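Local structure of alcohol oxidase (Myceliophthora thermophila, 6F74) at residues G348-G353 with G374-G379; L261-M266 with L298-K303; S502-P507 with H520-V525; L337-P342 with T446-V451. The protein binds FAD and, as a VAO-type flavoprotein, probably catalyses the oxygen-dependent oxidation of an alcohol-type substrate. All blocks are in the same frame, centred on the assembly; numbering follows the deposited sequence.

Contact 1 (G348-G353 with G374-G379)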
loop_
_atom_site.group_PDB
_atom_site.type_symbol
_atom_site.label_atom_id
_atom_site.label_comp_id
_atom_site.label_asym_id
_atom_site.label_seq_id
_atom_site.Cartn_x
_atom_site.Cartn_y
_atom_site.Cartn_z
ATOM N N GLY A 348 -22.453 3.682 -9.003
ATOM C CA GLY A 348 -21.357 4.653 -9.101
ATOM C C GLY A 348 -20.805 5.245 -7.816
ATOM O O GLY A 348 -20.148 6.297 -7.829
ATOM N N VAL A 349 -21.046 4.563 -6.695
ATOM C CA VAL A 349 -20.574 5.000 -5.395
ATOM C C VAL A 349 -19.233 4.311 -5.075
ATOM O O VAL A 349 -19.034 3.109 -5.337
ATOM C CB VAL A 349 -21.595 4.711 -4.263
ATOM C CG1 VAL A 349 -21.124 5.285 -2.930
ATOM C CG2 VAL A 349 -22.951 5.315 -4.586
ATOM N N ALA A 350 -18.327 5.101 -4.511
ATOM C CA ALA A 350 -17.020 4.630 -4.065
ATOM C C ALA A 350 -16.602 5.379 -2.804
ATOM O O ALA A 350 -17.177 6.426 -2.459
ATOM C CB ALA A 350 -15.983 4.808 -5.165
ATOM N N GLY A 351 -15.574 4.850 -2.139
ATOM C CA GLY A 351 -14.948 5.546 -1.005
ATOM C C GLY A 351 -14.592 4.636 0.142
ATOM O O GLY A 351 -14.393 3.429 -0.041
ATOM N N TYR A 352 -14.483 5.220 1.329
ATOM C CA TYR A 352 -13.950 4.480 2.454
ATOM C C TYR A 352 -14.793 4.628 3.688
ATOM O O TYR A 352 -15.229 5.739 4.027
ATOM C CB TYR A 352 -12.508 4.915 2.755
ATOM C CG TYR A 352 -11.613 4.831 1.542
ATOM C CD1 TYR A 352 -11.483 5.927 0.649
ATOM C CD2 TYR A 352 -10.903 3.690 1.272
ATOM C CE1 TYR A 352 -10.666 5.847 -0.457
ATOM C CE2 TYR A 352 -10.073 3.604 0.158
ATOM C CZ TYR A 352 -9.961 4.690 -0.696
ATOM O OH TYR A 352 -9.138 4.614 -1.779
ATOM N N GLY A 353 -14.966 3.499 4.375
ATOM C CA GLY A 353 -15.711 3.418 5.632
ATOM C C GLY A 353 -14.868 2.805 6.722
ATOM O O GLY A 353 -13.996 1.970 6.443
ATOM N N GLY A 374 -16.808 8.217 4.291
ATOM C CA GLY A 374 -16.776 9.220 3.236
ATOM C C GLY A 374 -16.891 8.470 1.909
ATOM O O GLY A 374 -15.916 7.831 1.454
ATOM N N PHE A 375 -18.101 8.481 1.346
ATOM C CA PHE A 375 -18.387 7.907 0.053
ATOM C C PHE A 375 -18.674 9.045 -0.921
ATOM O O PHE A 375 -18.858 10.209 -0.520
ATOM C CB PHE A 375 -19.604 6.959 0.085
ATOM C CG PHE A 375 -19.367 5.596 0.735
ATOM C CD1 PHE A 375 -18.116 5.187 1.245
ATOM C CD2 PHE A 375 -20.434 4.697 0.822
ATOM C CE1 PHE A 375 -17.956 3.943 1.811
ATOM C CE2 PHE A 375 -20.274 3.439 1.397
ATOM C CZ PHE A 375 -19.021 3.064 1.895
ATOM N N TRP A 376 -18.737 8.700 -2.200
ATOM C CA TRP A 376 -18.954 9.704 -3.240
ATOM C C TRP A 376 -19.399 9.116 -4.551
ATOM O O TRP A 376 -19.143 7.942 -4.841
ATOM C CB TRP A 376 -17.687 10.516 -3.459
ATOM C CG TRP A 376 -16.396 9.703 -3.405
ATOM C CD1 TRP A 376 -15.889 8.893 -4.373
ATOM C CD2 TRP A 376 -15.465 9.674 -2.330
ATOM N NE1 TRP A 376 -14.705 8.336 -3.961
ATOM C CE2 TRP A 376 -14.411 8.810 -2.714
ATOM C CE3 TRP A 376 -15.415 10.288 -1.073
ATOM C CZ2 TRP A 376 -13.326 8.543 -1.878
ATOM C CZ3 TRP A 376 -14.345 10.033 -0.255
ATOM C CH2 TRP A 376 -13.301 9.165 -0.662
ATOM N N THR A 377 -20.092 9.953 -5.316
ATOM C CA THR A 377 -20.464 9.668 -6.679
ATOM C C THR A 377 -19.781 10.690 -7.592
ATOM O O THR A 377 -20.290 11.816 -7.775
ATOM C CB THR A 377 -21.992 9.799 -6.885
ATOM O OG1 THR A 377 -22.448 11.064 -6.375
ATOM C CG2 THR A 377 -22.721 8.670 -6.177
ATOM N N ILE A 378 -18.661 10.287 -8.168
ATOM C CA ILE A 378 -17.970 11.119 -9.158
ATOM C C ILE A 378 -18.823 11.283 -10.395
ATOM O O ILE A 378 -19.285 10.290 -10.946
ATOM C CB ILE A 378 -16.594 10.507 -9.547
ATOM C CG1 ILE A 378 -15.640 10.728 -8.359
ATOM C CG2 ILE A 378 -15.996 11.190 -10.769
ATOM C CD1 ILE A 378 -14.402 9.830 -8.361
ATOM N N GLY A 379 -19.034 12.519 -10.827
ATOM C CA GLY A 379 -19.824 12.793 -12.019
ATOM C C GLY A 379 -21.306 13.044 -11.796
ATOM O O GLY A 379 -22.024 13.266 -12.759
HETATM O O HOH W 1 -19.555 8.113 -9.722
#
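Ala350 and Trp376 form an antiparallel hydrogen-bonded pair. Ala350 N gives to Trp376 O at 3.0 Å, and Trp376 N gives back to Ala350 O at 2.8 Å. Tyr352 and Gly374 pair in the same way, with 3.0 Å from Tyr352 N to Gly374 O. Between these pairs the CA atoms of Gly351 and Phe375 come to 4.3 Å. A CB on Gly351 would clash with Gly374 O and Phe375 CA.

The aromatic contacts centre on Trp376. Its CG, between the backbone N and the carbonyl carbon (chi1 39°), starts the indole toward the neighbouring strand. Ala350 O and Gly351 CA lie over one face. Gly351 CA makes a CH-pi contact, 3.9 Å from the centroid of the six-membered ring. Trp376 CH2 meets the edge of the Tyr352 ring, 3.9 Å from Tyr352 CD1.

Val349 CG1 reaches Phe375 CB at 3.8 Å, and Val349 CG2 reaches Thr377 CG2 at 3.7 Å. Helix 382-396 packs against Val349 and Thr377.

Trp376 NE1 bonds to Pro248 O. Strands 349-356 and 370-378 are neighbours in the seven-stranded antiparallel sheet, and Tyr352 OH links it to ND1 of the FAD-binding His246.

Contact 2 (L261-M266 with L298-K303)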
loop_
_atom_site.group_PDB
_atom_site.type_symbol
_atom_site.label_atom_id
_atom_site.label_comp_id
_atom_site.label_asym_id
_atom_site.label_seq_id
_atom_site.Cartn_x
_atom_site.Cartn_y
_atom_site.Cartn_z
ATOM N N LEU A 261 0.272 2.386 -18.947
ATOM C CA LEU A 261 0.302 2.185 -20.399
ATOM C C LEU A 261 1.602 1.567 -20.886
ATOM O O LEU A 261 1.608 0.792 -21.854
ATOM C CB LEU A 261 0.117 3.520 -21.090
ATOM C CG LEU A 261 -1.276 4.124 -20.917
ATOM C CD1 LEU A 261 -1.240 5.614 -21.230
ATOM C CD2 LEU A 261 -2.297 3.352 -21.781
ATOM N N GLU A 262 2.699 1.961 -20.242
ATOM C CA GLU A 262 4.021 1.418 -20.486
ATOM C C GLU A 262 4.969 1.812 -19.375
ATOM O O GLU A 262 4.621 2.645 -18.516
ATOM C CB GLU A 262 4.582 1.898 -21.841
ATOM C CG GLU A 262 4.833 3.369 -22.017
ATOM C CD GLU A 262 5.234 3.696 -23.445
ATOM O OE1 GLU A 262 4.504 3.313 -24.369
ATOM O OE2 GLU A 262 6.316 4.304 -23.654
ATOM N N ALA A 263 6.157 1.201 -19.394
ATOM C CA ALA A 263 7.206 1.498 -18.427
ATOM C C ALA A 263 8.588 1.360 -19.083
ATOM O O ALA A 263 8.754 0.618 -20.042
ATOM C CB ALA A 263 7.092 0.560 -17.223
ATOM N N GLN A 264 9.562 2.072 -18.530
ATOM C CA GLN A 264 10.961 1.795 -18.769
ATOM C C GLN A 264 11.446 1.107 -17.503
ATOM O O GLN A 264 11.143 1.553 -16.399
ATOM C CB GLN A 264 11.744 3.079 -18.999
ATOM C CG GLN A 264 11.406 3.853 -20.279
ATOM C CD GLN A 264 11.728 3.072 -21.515
ATOM O OE1 GLN A 264 12.841 2.599 -21.691
ATOM N NE2 GLN A 264 10.755 2.928 -22.388
ATOM N N ILE A 265 12.162 -0.004 -17.698
ATOM C CA ILE A 265 12.586 -0.868 -16.623
ATOM C C ILE A 265 14.010 -1.329 -16.873
ATOM O O ILE A 265 14.319 -1.797 -17.980
ATOM C CB ILE A 265 11.687 -2.115 -16.510
ATOM C CG1 ILE A 265 10.225 -1.704 -16.276
ATOM C CG2 ILE A 265 12.146 -2.985 -15.350
ATOM C CD1 ILE A 265 9.234 -2.847 -16.261
ATOM N N MET A 266 14.854 -1.205 -15.847
ATOM C CA MET A 266 16.208 -1.752 -15.861
ATOM C C MET A 266 16.162 -3.162 -15.273
ATOM O O MET A 266 15.779 -3.372 -14.112
ATOM C CB MET A 266 17.170 -0.861 -15.081
ATOM C CG MET A 266 18.613 -1.381 -15.053
ATOM S SD MET A 266 19.835 -0.303 -14.217
ATOM C CE MET A 266 19.480 1.263 -14.989
ATOM N N LEU A 298 11.906 2.581 -13.798
ATOM C CA LEU A 298 12.477 3.914 -13.961
ATOM C C LEU A 298 11.424 4.952 -14.266
ATOM O O LEU A 298 11.557 6.116 -13.875
ATOM C CB LEU A 298 13.510 3.918 -15.096
ATOM C CG LEU A 298 14.627 2.874 -15.018
ATOM C CD1 LEU A 298 15.535 2.993 -16.203
ATOM C CD2 LEU A 298 15.331 2.918 -13.674
ATOM N N SER A 299 10.421 4.565 -15.038
ATOM C CA SER A 299 9.374 5.493 -15.434
ATOM C C SER A 299 8.125 4.714 -15.805
ATOM O O SER A 299 8.202 3.548 -16.175
ATOM C CB SER A 299 9.844 6.322 -16.630
ATOM O OG SER A 299 9.733 5.555 -17.808
ATOM N N GLN A 300 6.974 5.363 -15.721
ATOM C CA GLN A 300 5.755 4.819 -16.327
ATOM C C GLN A 300 5.012 5.950 -17.017
ATOM O O GLN A 300 5.168 7.144 -16.701
ATOM C CB GLN A 300 4.815 4.142 -15.298
ATOM C CG GLN A 300 5.352 2.842 -14.653
ATOM C CD GLN A 300 4.466 2.272 -13.526
ATOM O OE1 GLN A 300 3.712 3.008 -12.895
ATOM N NE2 GLN A 300 4.538 0.958 -13.305
ATOM N N HIS A 301 4.210 5.553 -17.990
ATOM C CA HIS A 301 3.190 6.418 -18.538
ATOM C C HIS A 301 1.848 5.922 -17.987
ATOM O O HIS A 301 1.589 4.720 -18.040
ATOM C CB HIS A 301 3.161 6.316 -20.055
ATOM C CG HIS A 301 4.317 6.962 -20.749
ATOM N ND1 HIS A 301 5.636 6.631 -20.505
ATOM C CD2 HIS A 301 4.333 7.865 -21.754
ATOM C CE1 HIS A 301 6.420 7.325 -21.324
ATOM N NE2 HIS A 301 5.653 8.091 -22.086
ATOM N N ILE A 302 0.999 6.834 -17.488
ATOM C CA ILE A 302 -0.347 6.504 -17.017
ATOM C C ILE A 302 -1.425 7.198 -17.848
ATOM O O ILE A 302 -1.250 8.338 -18.262
ATOM C CB ILE A 302 -0.581 6.860 -15.521
ATOM C CG1 ILE A 302 -0.240 8.325 -15.240
ATOM C CG2 ILE A 302 0.219 5.921 -14.622
ATOM C CD1 ILE A 302 -0.792 8.862 -13.933
ATOM N N LYS A 303 -2.548 6.509 -18.052
ATOM C CA LYS A 303 -3.769 7.145 -18.545
ATOM C C LYS A 303 -4.181 8.223 -17.566
ATOM O O LYS A 303 -4.091 8.037 -16.336
ATOM C CB LYS A 303 -4.922 6.150 -18.625
ATOM C CG LYS A 303 -4.765 5.059 -19.630
ATOM C CD LYS A 303 -5.983 4.136 -19.612
ATOM C CE LYS A 303 -5.751 2.840 -20.382
ATOM N NZ LYS A 303 -6.455 1.695 -19.632
#
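Glu262 and His301 lie side by side across an antiparallel pair, their side chains pointing the same way. Glu262 CG packs 3.7 Å from His301 ND1. Glu262 OE2 stands over one face of the imidazole, toward its rim. The carboxylate is gripped from outside the pair: OE1 by Tyr188, Ser190 and Asn276, OE2 by Ala191 N. His205 stacks on the His301 ring. Strands 260-266 and 296-306 are antiparallel neighbours in the sheet that also holds 203-208 and 272-276.

The Leu261 end is close-packed. His301 N bonds to Glu262 O at 3.0 Å. Leu261 N gives a straight bond to His301 O at 2.8 Å. The Leu261 side chain crosses Lys303 at about a right angle, with Leu261 CD2 3.7 Å from Lys303 CG. Lys303 NZ bonds to Asp258 O. An alanine in place of Leu261 would probably open a gap between Lys303 and Trp199.

At the other end Leu298 and Ser299 both face Gln264 in a classic beta bulge. Gln264 O takes Leu298 N at 2.9 Å, but its bond from Ser299 N, at 3.4 Å, is weak. The Gln264 side chain is partly exposed. Its chi2 (-64°) turns CD aside, and NE2 bonds to Thr274 OG1.

The carboxylate over the imidazole may favour a positive charge on His301, though its several donors share the carboxylate's charge.

Contact 3 (S502-P507 with H520-V525); sequences SGQGIP and HQVTHV
Gly503 and Val522 bring their CA atoms to 6.0 Å where strand 498-503, and the residues that follow it, pass helix 512-533. The helix has a wider pi-type turn at 521-525. Side-chain packing makes the contact.

Gln504 and Val522 carry it. Gln504 CG lies beside the backbone N, anti to the carbonyl carbon. CD continues the chain in an extended line (chi2 -176°). On the way, Gln504 CG touches Val522 CG2 at 4.0 Å. The two side chains slide past each other in opposite directions. At the tip, Gln504 OE1 rests 3.4 Å from Gln521 CB. The two amide planes are turned 54° apart. Gln521 itself bends at chi2, and its end leads away from Gln504.

The strand belongs to the large antiparallel sheet, where it lies between strands 467-472 and 435-440. Such a sheet with helices packed on it is consistent with the substrate domain of VAO-type oxidases. The chain leaves the sheet here and returns as a helix packed against it.

Both ends of the Gln504 amide have partners beyond the two segments. OE1 accepts from Lys526 NZ, further along the same helix. NE2 makes a weak bond to Glu464 OE1. An alanine in place of Gln504 would probably leave Lys526 without this acceptor and Glu464 without its weak partner, and open a gap beside Gln521 and Val522.

Val522 also meets the strand: its CG1 approaches Ser502 O at 4.2 Å. Its side chain packs on Ile434 as well.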
loop_
_atom_site.group_PDB
_atom_site.type_symbol
_atom_site.label_atom_id
_atom_site.label_comp_id
_atom_site.label_asym_id
_atom_site.label_seq_id
_atom_site.Cartn_x
_atom_site.Cartn_y
_atom_site.Cartn_z
ATOM N N SER A 502 -9.133 -5.752 8.193
ATOM C CA SER A 502 -9.266 -5.834 9.653
ATOM C C SER A 502 -7.874 -5.996 10.236
ATOM O O SER A 502 -7.071 -6.740 9.710
ATOM C CB SER A 502 -10.164 -6.998 10.042
ATOM O OG SER A 502 -10.408 -7.040 11.444
ATOM N N GLY A 503 -7.570 -5.298 11.315
ATOM C CA GLY A 503 -6.199 -5.359 11.879
ATOM C C GLY A 503 -6.157 -4.995 13.355
ATOM O O GLY A 503 -7.159 -4.558 13.919
ATOM N N GLN A 504 -4.982 -5.189 13.965
ATOM C CA GLN A 504 -4.712 -4.758 15.342
ATOM C C GLN A 504 -3.289 -4.255 15.420
ATOM O O GLN A 504 -2.437 -4.650 14.634
ATOM C CB GLN A 504 -4.826 -5.917 16.352
ATOM C CG GLN A 504 -5.986 -6.830 16.105
ATOM C CD GLN A 504 -6.140 -7.920 17.171
ATOM O OE1 GLN A 504 -6.857 -8.887 16.954
ATOM N NE2 GLN A 504 -5.448 -7.779 18.306
ATOM N N GLY A 505 -3.027 -3.426 16.422
ATOM C CA GLY A 505 -1.688 -2.928 16.727
ATOM C C GLY A 505 -0.961 -3.748 17.780
ATOM O O GLY A 505 -1.574 -4.568 18.479
ATOM N N ILE A 506 0.341 -3.497 17.888
ATOM C CA ILE A 506 1.185 -4.024 18.935
ATOM C C ILE A 506 1.859 -2.828 19.603
ATOM O O ILE A 506 2.046 -1.784 18.952
ATOM C CB ILE A 506 2.287 -4.996 18.433
ATOM C CG1 ILE A 506 3.012 -4.452 17.181
ATOM C CG2 ILE A 506 1.671 -6.335 18.116
ATOM C CD1 ILE A 506 4.159 -5.303 16.655
ATOM N N PRO A 507 2.237 -2.972 20.880
ATOM C CA PRO A 507 3.039 -1.927 21.520
ATOM C C PRO A 507 4.258 -1.551 20.692
ATOM O O PRO A 507 4.779 -2.365 19.914
ATOM C CB PRO A 507 3.482 -2.577 22.866
ATOM C CG PRO A 507 2.480 -3.660 23.119
ATOM C CD PRO A 507 2.108 -4.165 21.746
ATOM N N HIS A 520 -1.388 -13.987 15.128
ATOM C CA HIS A 520 -2.324 -15.103 15.134
ATOM C C HIS A 520 -3.787 -14.680 15.138
ATOM O O HIS A 520 -4.597 -15.298 14.460
ATOM C CB HIS A 520 -2.089 -15.999 16.356
ATOM C CG HIS A 520 -3.002 -17.191 16.413
ATOM N ND1 HIS A 520 -2.715 -18.377 15.770
ATOM C CD2 HIS A 520 -4.223 -17.353 16.976
ATOM C CE1 HIS A 520 -3.703 -19.230 15.970
ATOM N NE2 HIS A 520 -4.634 -18.628 16.683
ATOM N N GLN A 521 -4.138 -13.666 15.926
ATOM C CA GLN A 521 -5.493 -13.130 15.880
ATOM C C GLN A 521 -5.814 -12.581 14.490
ATOM O O GLN A 521 -6.868 -12.870 13.958
ATOM C CB GLN A 521 -5.702 -12.035 16.929
ATOM C CG GLN A 521 -5.664 -12.518 18.400
ATOM C CD GLN A 521 -6.673 -13.591 18.717
ATOM O OE1 GLN A 521 -7.862 -13.382 18.563
ATOM N NE2 GLN A 521 -6.201 -14.760 19.141
ATOM N N VAL A 522 -4.899 -11.805 13.901
ATOM C CA VAL A 522 -5.127 -11.213 12.598
ATOM C C VAL A 522 -5.229 -12.266 11.506
ATOM O O VAL A 522 -6.183 -12.241 10.715
ATOM C CB VAL A 522 -4.062 -10.171 12.252
ATOM C CG1 VAL A 522 -4.250 -9.616 10.835
ATOM C CG2 VAL A 522 -4.158 -9.002 13.248
ATOM N N THR A 523 -4.283 -13.198 11.470
ATOM C CA THR A 523 -4.251 -14.210 10.411
ATOM C C THR A 523 -5.314 -15.300 10.575
ATOM O O THR A 523 -6.067 -15.576 9.632
ATOM C CB THR A 523 -2.845 -14.873 10.292
ATOM O OG1 THR A 523 -1.844 -13.886 9.956
ATOM C CG2 THR A 523 -2.861 -15.980 9.204
ATOM N N HIS A 524 -5.370 -15.917 11.762
ATOM C CA HIS A 524 -6.160 -17.134 11.978
ATOM C C HIS A 524 -7.508 -16.968 12.666
ATOM O O HIS A 524 -8.250 -17.939 12.715
ATOM C CB HIS A 524 -5.332 -18.179 12.761
ATOM C CG HIS A 524 -4.092 -18.611 12.040
ATOM N ND1 HIS A 524 -4.131 -19.364 10.883
ATOM C CD2 HIS A 524 -2.788 -18.377 12.294
ATOM C CE1 HIS A 524 -2.903 -19.596 10.464
ATOM N NE2 HIS A 524 -2.066 -19.004 11.301
ATOM N N VAL A 525 -7.803 -15.789 13.211
ATOM C CA VAL A 525 -9.154 -15.451 13.706
ATOM C C VAL A 525 -9.820 -14.451 12.737
ATOM O O VAL A 525 -10.838 -14.764 12.113
ATOM C CB VAL A 525 -9.114 -14.938 15.166
ATOM C CG1 VAL A 525 -10.511 -14.575 15.652
ATOM C CG2 VAL A 525 -8.536 -16.021 16.090
#

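Contact 4 (L337-P342 with T446-V451); sequences LHQQLP and TDYNKV
Gln339 reaches across to Tyr448 and the start of helix 448-458. Its CB points toward that segment. CG lies beside the backbone N, anti to the carbonyl carbon (chi1 -63°), and comes within 4.3 Å of Val451 CG2. The chain stays extended to CD, which sits 4.0 Å from Tyr448 CA.

The two ends of the amide then meet different atoms. Gln339 OE1 lies in the plane of the Tyr448 ring at its edge, 3.6 Å from Tyr448 CD1. The amide and ring planes are 48° apart. Gln339 NE2 comes to 3.4 Å from Tyr448 N, but both are donors and do not bond. The partner of NE2 is Leu445 O, just before the segment, and this bond helps to fix the rotation of the amide.

Asp447 is the N-cap of the second helix. Its OD1 accepts weak bonds from Asn449 N, at 2.8 Å, and Lys450 N. Beside Gln339, His338 CB touches Val451 CG1 at 4.3 Å. This apolar patch is the more buried part of the contact.

The Tyr448 side chain also touches Asp332, Ala335 and Val336 of helix 328-346. That helix therefore has helix 448-458 on one flank. It also packs through Leu337 on Leu392 of helix 382-396. On strand 370-378, Leu337 packs on Tyr371 and Leu341 on Phe375.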
loop_
_atom_site.group_PDB
_atom_site.type_symbol
_atom_site.label_atom_id
_atom_site.label_comp_id
_atom_site.label_asym_id
_atom_site.label_seq_id
_atom_site.Cartn_x
_atom_site.Cartn_y
_atom_site.Cartn_z
ATOM N N LEU A 337 -25.317 -2.860 6.245
ATOM C CA LEU A 337 -24.628 -1.901 5.406
ATOM C C LEU A 337 -23.694 -2.609 4.431
ATOM O O LEU A 337 -23.636 -2.252 3.249
ATOM C CB LEU A 337 -23.834 -0.898 6.267
ATOM C CG LEU A 337 -22.915 0.100 5.550
ATOM C CD1 LEU A 337 -22.838 1.420 6.310
ATOM C CD2 LEU A 337 -21.487 -0.425 5.340
ATOM N N HIS A 338 -22.939 -3.581 4.939
ATOM C CA HIS A 338 -22.079 -4.384 4.078
ATOM C C HIS A 338 -22.886 -5.038 2.944
ATOM O O HIS A 338 -22.440 -5.051 1.804
ATOM C CB HIS A 338 -21.277 -5.437 4.865
ATOM C CG HIS A 338 -20.032 -4.895 5.506
ATOM N ND1 HIS A 338 -20.052 -3.966 6.519
ATOM C CD2 HIS A 338 -18.730 -5.187 5.293
ATOM C CE1 HIS A 338 -18.816 -3.684 6.881
ATOM N NE2 HIS A 338 -17.992 -4.409 6.149
ATOM N N GLN A 339 -24.070 -5.551 3.258
ATOM C CA GLN A 339 -24.951 -6.137 2.226
ATOM C C GLN A 339 -25.423 -5.156 1.147
ATOM O O GLN A 339 -25.824 -5.593 0.065
ATOM C CB GLN A 339 -26.191 -6.759 2.860
ATOM C CG GLN A 339 -25.933 -7.928 3.789
ATOM C CD GLN A 339 -27.240 -8.555 4.244
ATOM O OE1 GLN A 339 -27.933 -8.000 5.078
ATOM N NE2 GLN A 339 -27.569 -9.708 3.701
ATOM N N GLN A 340 -25.432 -3.855 1.459
ATOM C CA GLN A 340 -25.874 -2.838 0.519
ATOM C C GLN A 340 -24.767 -2.331 -0.411
ATOM O O GLN A 340 -25.056 -1.608 -1.381
ATOM C CB GLN A 340 -26.454 -1.645 1.262
ATOM C CG GLN A 340 -27.606 -1.955 2.178
ATOM C CD GLN A 340 -28.722 -2.715 1.467
ATOM O OE1 GLN A 340 -29.124 -2.365 0.354
ATOM N NE2 GLN A 340 -29.204 -3.765 2.101
ATOM N N LEU A 341 -23.515 -2.711 -0.139
ATOM C CA LEU A 341 -22.403 -2.110 -0.861
ATOM C C LEU A 341 -22.392 -2.395 -2.343
ATOM O O LEU A 341 -22.072 -1.495 -3.132
ATOM C CB LEU A 341 -21.030 -2.461 -0.206
ATOM C CG LEU A 341 -20.806 -1.883 1.195
ATOM C CD1 LEU A 341 -19.387 -2.205 1.642
ATOM C CD2 LEU A 341 -21.089 -0.387 1.281
ATOM N N PRO A 342 -22.746 -3.636 -2.749
ATOM C CA PRO A 342 -22.700 -3.892 -4.185
ATOM C C PRO A 342 -23.687 -3.045 -4.982
ATOM O O PRO A 342 -23.338 -2.572 -6.066
ATOM C CB PRO A 342 -22.996 -5.394 -4.288
ATOM C CG PRO A 342 -22.530 -5.941 -2.985
ATOM C CD PRO A 342 -22.870 -4.887 -1.977
ATOM N N THR A 446 -25.381 -12.316 0.491
ATOM C CA THR A 446 -26.811 -12.432 0.326
ATOM C C THR A 446 -27.429 -13.028 1.597
ATOM O O THR A 446 -28.599 -12.741 1.910
ATOM C CB THR A 446 -27.167 -13.289 -0.896
ATOM O OG1 THR A 446 -26.726 -14.625 -0.677
ATOM C CG2 THR A 446 -26.507 -12.754 -2.189
ATOM N N ASP A 447 -26.668 -13.828 2.346
ATOM C CA ASP A 447 -27.162 -14.379 3.618
ATOM C C ASP A 447 -26.716 -13.482 4.772
ATOM O O ASP A 447 -25.561 -13.491 5.173
ATOM C CB ASP A 447 -26.652 -15.817 3.817
ATOM C CG ASP A 447 -27.269 -16.489 5.074
ATOM O OD1 ASP A 447 -27.406 -15.810 6.113
ATOM O OD2 ASP A 447 -27.635 -17.694 5.018
ATOM N N TYR A 448 -27.654 -12.734 5.328
ATOM C CA TYR A 448 -27.388 -11.860 6.445
ATOM C C TYR A 448 -26.656 -12.540 7.608
ATOM O O TYR A 448 -25.766 -11.935 8.220
ATOM C CB TYR A 448 -28.683 -11.228 6.966
ATOM C CG TYR A 448 -28.485 -10.551 8.308
ATOM C CD1 TYR A 448 -27.917 -9.275 8.394
ATOM C CD2 TYR A 448 -28.823 -11.211 9.512
ATOM C CE1 TYR A 448 -27.717 -8.671 9.627
ATOM C CE2 TYR A 448 -28.614 -10.602 10.737
ATOM C CZ TYR A 448 -28.039 -9.352 10.786
ATOM O OH TYR A 448 -27.856 -8.758 11.991
ATOM N N ASN A 449 -27.023 -13.767 7.932
ATOM C CA ASN A 449 -26.455 -14.421 9.111
ATOM C C ASN A 449 -24.976 -14.686 8.933
ATOM O O ASN A 449 -24.189 -14.463 9.864
ATOM C CB ASN A 449 -27.220 -15.695 9.478
ATOM C CG ASN A 449 -28.585 -15.396 10.071
ATOM O OD1 ASN A 449 -28.749 -14.394 10.772
ATOM N ND2 ASN A 449 -29.562 -16.271 9.819
ATOM N N LYS A 450 -24.579 -15.102 7.734
ATOM C CA LYS A 450 -23.151 -15.310 7.441
ATOM C C LYS A 450 -22.329 -14.027 7.543
ATOM O O LYS A 450 -21.181 -14.038 8.008
ATOM C CB LYS A 450 -22.964 -15.945 6.065
ATOM C CG LYS A 450 -23.454 -17.364 6.004
ATOM C CD LYS A 450 -23.252 -17.990 4.657
ATOM C CE LYS A 450 -23.940 -19.345 4.625
ATOM N NZ LYS A 450 -23.745 -19.958 3.300
ATOM N N VAL A 451 -22.935 -12.934 7.110
ATOM C CA VAL A 451 -22.290 -11.637 7.136
ATOM C C VAL A 451 -22.164 -11.202 8.576
ATOM O O VAL A 451 -21.078 -10.862 9.028
ATOM C CB VAL A 451 -23.085 -10.610 6.311
ATOM C CG1 VAL A 451 -22.523 -9.216 6.436
ATOM C CG2 VAL A 451 -23.105 -11.035 4.852
#

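In the fold
Contacts 1, 3 and 4 gather around the seven-stranded antiparallel sheet, while contact 2 lies in another sheet; its first strand belongs to the FAD binding domain. Contacts 1 and 4 touch: Phe375 CE2 packs 3.9 Å from Leu341 CD2, and helix 328-346 runs on into strand 349-356. Contact 3 reaches the same sheet as contact 1, with nearest atoms about 9 Å apart. Contacts 2 and 3 lie on opposite sides of the chain's centre, their own centres 36 Å apart. Two contacts approach the flavin: the side chain of Tyr352 in contact 1 is about 5 Å from FAD, and that of Leu298 in contact 2 about 7 Å. Contacts 3 and 4 lie away from the flavin site.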